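Local coordinates for endoglucanase E-5 (Thermobifida fusca, PDB 2CKS), which catalyses the endohydrolysis of beta-1,4-glucosidic linkages in cellulose, lichenin and cereal beta-D-glucans, here represented by its catalytic domain, at residues 158-163 and 196-201; 121-126 and 132-137. All blocks are in the same frame, centred on the assembly; numbering follows the deposited sequence. Where two conformers were deposited one is given.

In the fold
From the N terminus, the chain enters contact 2 first: helix 112-126 runs down the outside of the TIM barrel, a loop of five residues turns the chain back, and strand 132-135 re-enters the wall, so 121-126 and 132-137 close the short loop of the helix-to-strand return. Helix 145-162 follows, and its C-terminal end (158-163) opens contact 1, closed 33 residues later where 196-201 leads into strand 199-206. The two contacts lie in series, neither nested nor crossed, with centres about 9 Å apart. Together they tie two consecutive outer helices to strands of one parallel barrel. D163 joins them, its carboxylate reaching Y134 of contact 2, while R162 CB packs on A123 CB.

Contact 1: 158-163 and 196-201; sequences VIRQRD and ASNIMY. With NA (sodium ion), chain H.
R160 and A196 make the nearest backbone approach, 10.0 Å between CA atoms, so the gap is bridged by one long side chain. This is the periphery of the TIM barrel, where the end of helix 145-162 meets the chain entering strand 199-206, across the intervening strand 168-170. CG of R160 lies beside the backbone N, and a bend at chi2 (-79°) swings the guanidinium to the loop carbonyls. NH1 donates to S197 O at 2.9 Å, with the oxygen 19° out of the guanidinium plane. NH2 adds weak bonds to the same oxygen and to N198 O (3.1 Å), which sits in plane at the group's edge; it also donates to S166 O. N198 CB packs 3.6 Å from R160 NH2, while its OD1 turns to V13 N. A leucine in place of R160 would probably leave the carbonyls of S197 and N198 without these donors and the loop less firmly joined to the helix. At the last turn of the helix, I159 O accepts from both R162 N and D163 N. D163 joins A127, K129 and D165 at the sodium site, its OD1 2.5 Å from the sodium ion.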
ATOM      1  N   VAL A 158     -14.633  13.137   4.735  1.00  7.37           N
ATOM      2  CA  VAL A 158     -14.294  13.960   3.580  1.00  7.59           C
ATOM      3  C   VAL A 158     -14.317  13.099   2.317  1.00  6.89           C
ATOM      4  O   VAL A 158     -14.871  13.488   1.300  1.00  7.06           O
ATOM      5  CB  VAL A 158     -12.912  14.630   3.747  1.00  7.98           C
ATOM      6  CG1 VAL A 158     -12.502  15.344   2.472  1.00  8.85           C
ATOM      7  CG2 VAL A 158     -12.935  15.585   4.932  1.00  9.05           C
ATOM      8  N   ILE A 159     -13.732  11.912   2.395  1.00  6.41           N
ATOM      9  CA  ILE A 159     -13.761  10.974   1.273  1.00  6.77           C
ATOM     10  C   ILE A 159     -15.167  10.440   1.002  1.00  6.59           C
ATOM     11  O   ILE A 159     -15.616  10.433  -0.144  1.00  6.67           O
ATOM     12  CB  ILE A 159     -12.779   9.807   1.531  1.00  6.48           C
ATOM     13  CG1 ILE A 159     -11.342  10.329   1.511  1.00  7.46           C
ATOM     14  CG2 ILE A 159     -12.951   8.708   0.501  1.00  6.71           C
ATOM     15  CD1 ILE A 159     -10.339   9.388   2.080  1.00  8.01           C
ATOM     16  N   ARG A 160     -15.859  10.016   2.059  1.00  6.37           N
ATOM     17  CA  ARG A 160     -17.129   9.310   1.931  1.00  6.83           C
ATOM     18  C   ARG A 160     -18.246  10.231   1.452  1.00  6.71           C
ATOM     19  O   ARG A 160     -19.214   9.781   0.842  1.00  7.33           O
ATOM     20  CB  ARG A 160     -17.505   8.643   3.258  1.00  6.67           C
ATOM     21  CG  ARG A 160     -16.600   7.458   3.634  1.00  8.50           C
ATOM     22  CD  ARG A 160     -16.975   6.209   2.892  1.00  9.47           C
ATOM     23  NE  ARG A 160     -15.959   5.156   2.868  1.00  7.50           N
ATOM     24  CZ  ARG A 160     -15.801   4.223   3.797  1.00  7.02           C
ATOM     25  NH1 ARG A 160     -16.536   4.208   4.903  1.00  7.41           N
ATOM     26  NH2 ARG A 160     -14.876   3.297   3.625  1.00  7.15           N
ATOM     27  N   GLN A 161     -18.092  11.526   1.699  1.00  6.90           N
ATOM     28  CA  GLN A 161     -19.033  12.521   1.208  1.00  7.43           C
ATOM     29  C   GLN A 161     -19.052  12.537  -0.316  1.00  7.35           C
ATOM     30  O   GLN A 161     -20.087  12.786  -0.931  1.00  7.74           O
ATOM     31  CB  GLN A 161     -18.645  13.902   1.742  1.00  7.82           C
ATOM     32  CG  GLN A 161     -19.473  15.059   1.197  1.00  9.41           C
ATOM     33  CD  GLN A 161     -19.062  16.375   1.792  1.00 10.67           C
ATOM     34  OE1 GLN A 161     -18.698  16.444   2.969  1.00 10.43           O
ATOM     35  NE2 GLN A 161     -19.111  17.431   0.987  1.00 13.26           N
ATOM     36  N   ARG A 162     -17.893  12.282  -0.907  1.00  7.91           N
ATOM     37  CA  ARG A 162     -17.703  12.364  -2.351  1.00  8.40           C
ATOM     38  C   ARG A 162     -17.690  11.008  -3.051  1.00  8.72           C
ATOM     39  O   ARG A 162     -18.059  10.888  -4.222  1.00  8.99           O
ATOM     40  CB  ARG A 162     -16.383  13.077  -2.617  1.00  8.67           C
ATOM     41  CG  ARG A 162     -16.413  14.510  -2.194  1.00  9.87           C
ATOM     42  CD  ARG A 162     -15.077  15.105  -1.860  1.00 11.18           C
ATOM     43  NE  ARG A 162     -15.254  16.525  -1.583  1.00 11.99           N
ATOM     44  CZ  ARG A 162     -15.480  17.058  -0.386  1.00 12.62           C
ATOM     45  NH1 ARG A 162     -15.550  16.315   0.709  1.00 12.68           N
ATOM     46  NH2 ARG A 162     -15.647  18.372  -0.284  1.00 14.44           N
ATOM     47  N   ASP A 163     -17.294   9.978  -2.313  1.00  8.63           N
ATOM     48  CA  ASP A 163     -17.096   8.657  -2.873  1.00  9.16           C
ATOM     49  C   ASP A 163     -17.468   7.672  -1.765  1.00  9.24           C
ATOM     50  O   ASP A 163     -16.605   7.157  -1.074  1.00  9.39           O
ATOM     51  CB  ASP A 163     -15.636   8.526  -3.298  1.00  9.37           C
ATOM     52  CG  ASP A 163     -15.351   7.272  -4.072  1.00 12.55           C
ATOM     53  OD1 ASP A 163     -16.299   6.584  -4.521  1.00 14.44           O
ATOM     54  OD2 ASP A 163     -14.174   6.910  -4.306  1.00 15.55           O
ATOM     55  N   ALA A 196     -16.309   3.259  11.263  1.00 13.32           N
ATOM     56  CA  ALA A 196     -16.729   3.261   9.877  1.00 12.61           C
ATOM     57  C   ALA A 196     -16.567   1.842   9.396  1.00 12.97           C
ATOM     58  O   ALA A 196     -15.828   1.050   9.992  1.00 13.30           O
ATOM     59  CB  ALA A 196     -15.881   4.194   9.045  1.00 12.46           C
ATOM     60  N   SER A 197     -17.270   1.522   8.328  1.00 12.09           N
ATOM     61  CA  SER A 197     -17.135   0.230   7.704  1.00 11.92           C
ATOM     62  C   SER A 197     -16.561   0.390   6.305  1.00 10.75           C
ATOM     63  O   SER A 197     -16.247   1.497   5.857  1.00  9.83           O
ATOM     64  CB  SER A 197     -18.473  -0.478   7.701  0.60 11.61           C
ATOM     65  OG  SER A 197     -18.852  -0.721   9.043  0.60 12.87           O
ATOM     66  N   ASN A 198     -16.365  -0.736   5.639  1.00  9.76           N
ATOM     67  CA  ASN A 198     -15.572  -0.779   4.441  1.00  9.16           C
ATOM     68  C   ASN A 198     -14.173  -0.221   4.696  1.00  8.06           C
ATOM     69  O   ASN A 198     -13.616   0.484   3.871  1.00  8.14           O
ATOM     70  CB  ASN A 198     -16.298  -0.050   3.312  1.00 10.27           C
ATOM     71  CG  ASN A 198     -16.085  -0.699   1.998  1.00  9.92           C
ATOM     72  OD1 ASN A 198     -15.751  -1.881   1.932  1.00 11.66           O
ATOM     73  ND2 ASN A 198     -16.263   0.057   0.932  1.00 12.81           N
ATOM     74  N   ILE A 199     -13.626  -0.559   5.866  0.60  7.27           N
ATOM     75  CA  ILE A 199     -12.304  -0.134   6.322  0.60  7.36           C
ATOM     76  C   ILE A 199     -11.388  -1.354   6.386  0.60  6.57           C
ATOM     77  O   ILE A 199     -11.845  -2.449   6.725  0.60  7.05           O
ATOM     78  CB  ILE A 199     -12.409   0.498   7.749  0.60  6.97           C
ATOM     79  CG1 ILE A 199     -13.258   1.778   7.732  0.60  8.44           C
ATOM     80  CG2 ILE A 199     -11.028   0.769   8.355  0.60  8.57           C
ATOM     81  CD1 ILE A 199     -12.704   2.895   6.869  0.60  8.88           C
ATOM     82  N   MET A 200     -10.108  -1.159   6.061  1.00  5.73           N
ATOM     83  CA  MET A 200      -9.059  -2.139   6.320  1.00  5.49           C
ATOM     84  C   MET A 200      -7.965  -1.445   7.112  1.00  5.32           C
ATOM     85  O   MET A 200      -7.893  -0.209   7.137  1.00  5.50           O
ATOM     86  CB  MET A 200      -8.485  -2.657   5.004  1.00  5.56           C
ATOM     87  CG  MET A 200      -9.537  -3.118   4.029  1.00  6.58           C
ATOM     88  SD  MET A 200      -8.793  -3.857   2.578  1.00  7.79           S
ATOM     89  CE  MET A 200      -8.314  -5.420   3.191  1.00  9.40           C
ATOM     90  N   TYR A 201      -7.131  -2.237   7.760  1.00  4.56           N
ATOM     91  CA  TYR A 201      -6.047  -1.718   8.578  1.00  4.80           C
ATOM     92  C   TYR A 201      -4.732  -2.181   7.988  1.00  5.19           C
ATOM     93  O   TYR A 201      -4.599  -3.327   7.557  1.00  6.08           O
ATOM     94  CB  TYR A 201      -6.198  -2.202  10.015  1.00  4.58           C
ATOM     95  CG  TYR A 201      -7.447  -1.670  10.673  1.00  4.36           C
ATOM     96  CD1 TYR A 201      -8.638  -2.375  10.599  1.00  5.25           C
ATOM     97  CD2 TYR A 201      -7.443  -0.458  11.349  1.00  4.26           C
ATOM     98  CE1 TYR A 201      -9.783  -1.892  11.203  1.00  6.52           C
ATOM     99  CE2 TYR A 201      -8.583   0.029  11.949  1.00  5.42           C
ATOM    100  CZ  TYR A 201      -9.745  -0.690  11.884  1.00  6.16           C
ATOM    101  OH  TYR A 201     -10.884  -0.192  12.487  1.00  9.29           O
TER
HETATM  102 NA    NA H1436     -16.218   4.843  -6.342  0.60 12.70          NA
HETATM  103  O   HOH W   1     -13.531   5.754  -6.438  1.00 15.45           O
HETATM  104  O   HOH W   2     -18.313   3.956  -7.121  1.00 27.89           O
HETATM  105  O   HOH W   3     -15.648   3.857  -4.979  0.40 16.14           O
HETATM  106  O   HOH W   4     -15.439   2.467  -5.252  0.50 12.86           O

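Contact 2: 121-126 and 132-137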
ATOM      1  N   GLU A 121     -10.199  16.260  -3.478  1.00  7.27           N
ATOM      2  CA  GLU A 121     -10.014  16.363  -4.921  1.00  7.84           C
ATOM      3  C   GLU A 121      -9.977  14.981  -5.591  1.00  7.40           C
ATOM      4  O   GLU A 121     -10.620  14.757  -6.623  1.00  8.12           O
ATOM      5  CB  GLU A 121      -8.753  17.148  -5.275  1.00  7.60           C
ATOM      6  CG  GLU A 121      -8.545  17.172  -6.781  1.00  8.72           C
ATOM      7  CD  GLU A 121      -7.572  18.210  -7.288  1.00  8.82           C
ATOM      8  OE1 GLU A 121      -7.242  18.116  -8.497  1.00 10.93           O
ATOM      9  OE2 GLU A 121      -7.141  19.093  -6.513  1.00 10.92           O
ATOM     10  N   ILE A 122      -9.237  14.051  -4.999  1.00  7.19           N
ATOM     11  CA  ILE A 122      -9.094  12.724  -5.574  1.00  7.37           C
ATOM     12  C   ILE A 122     -10.436  12.005  -5.565  1.00  6.87           C
ATOM     13  O   ILE A 122     -10.851  11.445  -6.570  1.00  6.93           O
ATOM     14  CB  ILE A 122      -8.049  11.905  -4.792  1.00  7.09           C
ATOM     15  CG1 ILE A 122      -6.653  12.530  -4.911  1.00  8.89           C
ATOM     16  CG2 ILE A 122      -8.058  10.439  -5.246  1.00  7.65           C
ATOM     17  CD1 ILE A 122      -6.064  12.589  -6.308  1.00  8.46           C
ATOM     18  N   ALA A 123     -11.125  12.025  -4.430  1.00  6.95           N
ATOM     19  CA  ALA A 123     -12.401  11.318  -4.318  1.00  7.75           C
ATOM     20  C   ALA A 123     -13.465  11.863  -5.270  1.00  8.61           C
ATOM     21  O   ALA A 123     -14.236  11.091  -5.833  1.00  9.28           O
ATOM     22  CB  ALA A 123     -12.907  11.346  -2.879  1.00  7.26           C
ATOM     23  N   GLN A 124     -13.522  13.182  -5.440  0.70  9.41           N
ATOM     24  CA  GLN A 124     -14.498  13.773  -6.360  0.70 10.54           C
ATOM     25  C   GLN A 124     -14.188  13.360  -7.799  0.70 10.42           C
ATOM     26  O   GLN A 124     -15.074  12.888  -8.515  0.70 10.94           O
ATOM     27  CB  GLN A 124     -14.546  15.300  -6.242  0.70 10.90           C
ATOM     28  CG  GLN A 124     -15.745  15.939  -6.971  0.70 13.67           C
ATOM     29  CD  GLN A 124     -15.486  16.286  -8.437  0.70 15.88           C
ATOM     30  OE1 GLN A 124     -14.336  16.332  -8.891  0.70 18.86           O
ATOM     31  NE2 GLN A 124     -16.562  16.545  -9.177  0.70 17.89           N
ATOM     32  N   ARG A 125     -12.926  13.496  -8.201  1.00 10.28           N
ATOM     33  CA  ARG A 125     -12.529  13.195  -9.574  1.00 10.37           C
ATOM     34  C   ARG A 125     -12.763  11.740  -9.940  1.00 10.05           C
ATOM     35  O   ARG A 125     -13.202  11.433 -11.052  1.00 10.27           O
ATOM     36  CB  ARG A 125     -11.052  13.521  -9.773  1.00 10.70           C
ATOM     37  CG  ARG A 125     -10.539  13.288 -11.190  1.00 13.03           C
ATOM     38  CD  ARG A 125     -10.985  14.344 -12.181  1.00 16.69           C
ATOM     39  NE  ARG A 125     -10.297  15.620 -11.979  1.00 19.77           N
ATOM     40  CZ  ARG A 125      -9.067  15.911 -12.422  1.00 21.44           C
ATOM     41  NH1 ARG A 125      -8.343  15.021 -13.105  1.00 21.68           N
ATOM     42  NH2 ARG A 125      -8.553  17.109 -12.169  1.00 22.28           N
ATOM     43  N   HIS A 126     -12.481  10.848  -9.002  1.00  9.24           N
ATOM     44  CA  HIS A 126     -12.451   9.410  -9.286  1.00  9.10           C
ATOM     45  C   HIS A 126     -13.596   8.623  -8.651  1.00  9.65           C
ATOM     46  O   HIS A 126     -13.562   7.394  -8.631  1.00  9.62           O
ATOM     47  CB  HIS A 126     -11.101   8.855  -8.854  1.00  8.87           C
ATOM     48  CG  HIS A 126      -9.951   9.514  -9.545  1.00  8.15           C
ATOM     49  ND1 HIS A 126      -9.532   9.144 -10.805  1.00  7.22           N
ATOM     50  CD2 HIS A 126      -9.180  10.564  -9.182  1.00  7.99           C
ATOM     51  CE1 HIS A 126      -8.525   9.915 -11.172  1.00  9.13           C
ATOM     52  NE2 HIS A 126      -8.294  10.789 -10.208  1.00  8.29           N
ATOM     53  N   VAL A 132     -10.266   2.013  -7.006  1.00  6.30           N
ATOM     54  CA  VAL A 132      -9.395   2.888  -6.231  1.00  6.57           C
ATOM     55  C   VAL A 132      -9.687   2.701  -4.739  1.00  6.27           C
ATOM     56  O   VAL A 132     -10.846   2.744  -4.314  1.00  6.44           O
ATOM     57  CB  VAL A 132      -9.613   4.356  -6.630  1.00  6.88           C
ATOM     58  CG1 VAL A 132      -8.667   5.268  -5.877  1.00  8.11           C
ATOM     59  CG2 VAL A 132      -9.423   4.535  -8.145  1.00  7.15           C
ATOM     60  N   LEU A 133      -8.626   2.452  -3.971  1.00  6.11           N
ATOM     61  CA  LEU A 133      -8.652   2.354  -2.515  1.00  6.36           C
ATOM     62  C   LEU A 133      -7.806   3.514  -1.970  1.00  6.05           C
ATOM     63  O   LEU A 133      -6.828   3.927  -2.587  1.00  6.01           O
ATOM     64  CB  LEU A 133      -8.048   1.030  -2.049  1.00  6.48           C
ATOM     65  CG  LEU A 133      -8.744  -0.266  -2.470  1.00  6.51           C
ATOM     66  CD1 LEU A 133      -8.377  -0.666  -3.888  1.00  8.33           C
ATOM     67  CD2 LEU A 133      -8.404  -1.395  -1.497  1.00  8.06           C
ATOM     68  N   TYR A 134      -8.189   4.041  -0.817  1.00  5.92           N
ATOM     69  CA  TYR A 134      -7.557   5.231  -0.242  1.00  6.12           C
ATOM     70  C   TYR A 134      -6.808   4.876   1.024  1.00  6.06           C
ATOM     71  O   TYR A 134      -7.408   4.391   1.972  1.00  7.05           O
ATOM     72  CB  TYR A 134      -8.626   6.276   0.086  1.00  6.00           C
ATOM     73  CG  TYR A 134      -9.392   6.741  -1.119  1.00  8.19           C
ATOM     74  CD1 TYR A 134      -8.976   7.838  -1.829  1.00 12.25           C
ATOM     75  CD2 TYR A 134     -10.515   6.066  -1.565  1.00 11.22           C
ATOM     76  CE1 TYR A 134      -9.662   8.272  -2.939  1.00 13.39           C
ATOM     77  CE2 TYR A 134     -11.204   6.499  -2.686  1.00 12.89           C
ATOM     78  CZ  TYR A 134     -10.772   7.602  -3.363  1.00 13.45           C
ATOM     79  OH  TYR A 134     -11.449   8.033  -4.481  1.00 15.18           O
ATOM     80  N   GLU A 135      -5.504   5.113   1.044  1.00  5.92           N
ATOM     81  CA  GLU A 135      -4.670   4.834   2.209  1.00  5.45           C
ATOM     82  C   GLU A 135      -4.331   6.175   2.858  1.00  5.16           C
ATOM     83  O   GLU A 135      -3.502   6.920   2.355  1.00  5.80           O
ATOM     84  CB  GLU A 135      -3.406   4.079   1.796  1.00  5.58           C
ATOM     85  CG  GLU A 135      -2.473   3.744   2.957  1.00  6.70           C
ATOM     86  CD  GLU A 135      -1.312   2.850   2.560  1.00 10.25           C
ATOM     87  OE1 GLU A 135      -0.585   2.399   3.471  1.00 10.54           O
ATOM     88  OE2 GLU A 135      -1.132   2.585   1.347  1.00  9.39           O
ATOM     89  N   ILE A 136      -4.970   6.472   3.982  1.00  5.55           N
ATOM     90  CA  ILE A 136      -5.004   7.850   4.500  1.00  5.55           C
ATOM     91  C   ILE A 136      -3.830   8.265   5.403  1.00  5.84           C
ATOM     92  O   ILE A 136      -3.679   9.448   5.699  1.00  6.82           O
ATOM     93  CB  ILE A 136      -6.345   8.134   5.205  1.00  5.43           C
ATOM     94  CG1 ILE A 136      -6.561   7.169   6.374  1.00  5.53           C
ATOM     95  CG2 ILE A 136      -7.485   8.077   4.192  1.00  6.28           C
ATOM     96  CD1 ILE A 136      -7.694   7.569   7.287  1.00  5.39           C
ATOM     97  N   ALA A 137      -2.990   7.311   5.804  1.00  6.29           N
ATOM     98  CA  ALA A 137      -1.823   7.600   6.639  1.00  6.90           C
ATOM     99  C   ALA A 137      -0.862   6.412   6.660  1.00  7.14           C
ATOM    100  O   ALA A 137      -0.958   5.543   7.524  1.00  8.15           O
ATOM    101  CB  ALA A 137      -2.267   7.946   8.062  1.00  7.20           C
TER
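Y134 points its ring outward from the barrel wall at I122 and A123, supplying most of the strand's side of the interface. The two elements belong to the beta-alpha-beta crossover 95-101, 112-126, 132-135 of the TIM barrel; helix and strand run almost antiparallel (172°), their axes 10.7 Å apart. CG of Y134 stands anti to its carbonyl carbon, and chi2 of -92° sets the ring plane nearly square to the CA-CB-CG plane. The ring meets I122 with its edge: CG2 lies near the ring plane, 3.5 Å from CE1. With chi1 of I122 at -64°, CG1 lies beside the backbone N and CG2 is anti to it, which brings this methyl to the ring edge. The phenol end reaches past I122 to the helix backbone, where OH comes 3.4 Å from A123 CA. The small A123 side chain lies alongside, its CB 4.0 Å from Y134 OH. H126, one turn after I122, brings only its CB to the margin of the OH; its imidazole is held at NE2 by H83 of helix 75-90 and at ND1 by K129 of the connecting loop. Within the strand, V132 CG1 covers one face of the tyrosine ring, 4.0 Å above the plane and displaced toward the rim. The contact is thus apolar apart from the buried hydroxyl, which is satisfied beyond the two segments by the carboxylate of D163. As the other oxygen of that carboxylate binds the sodium ion, Y134 acts as a second-shell partner, likely to steady the metal ligand: OH lies 3.0 Å from D163 OD2.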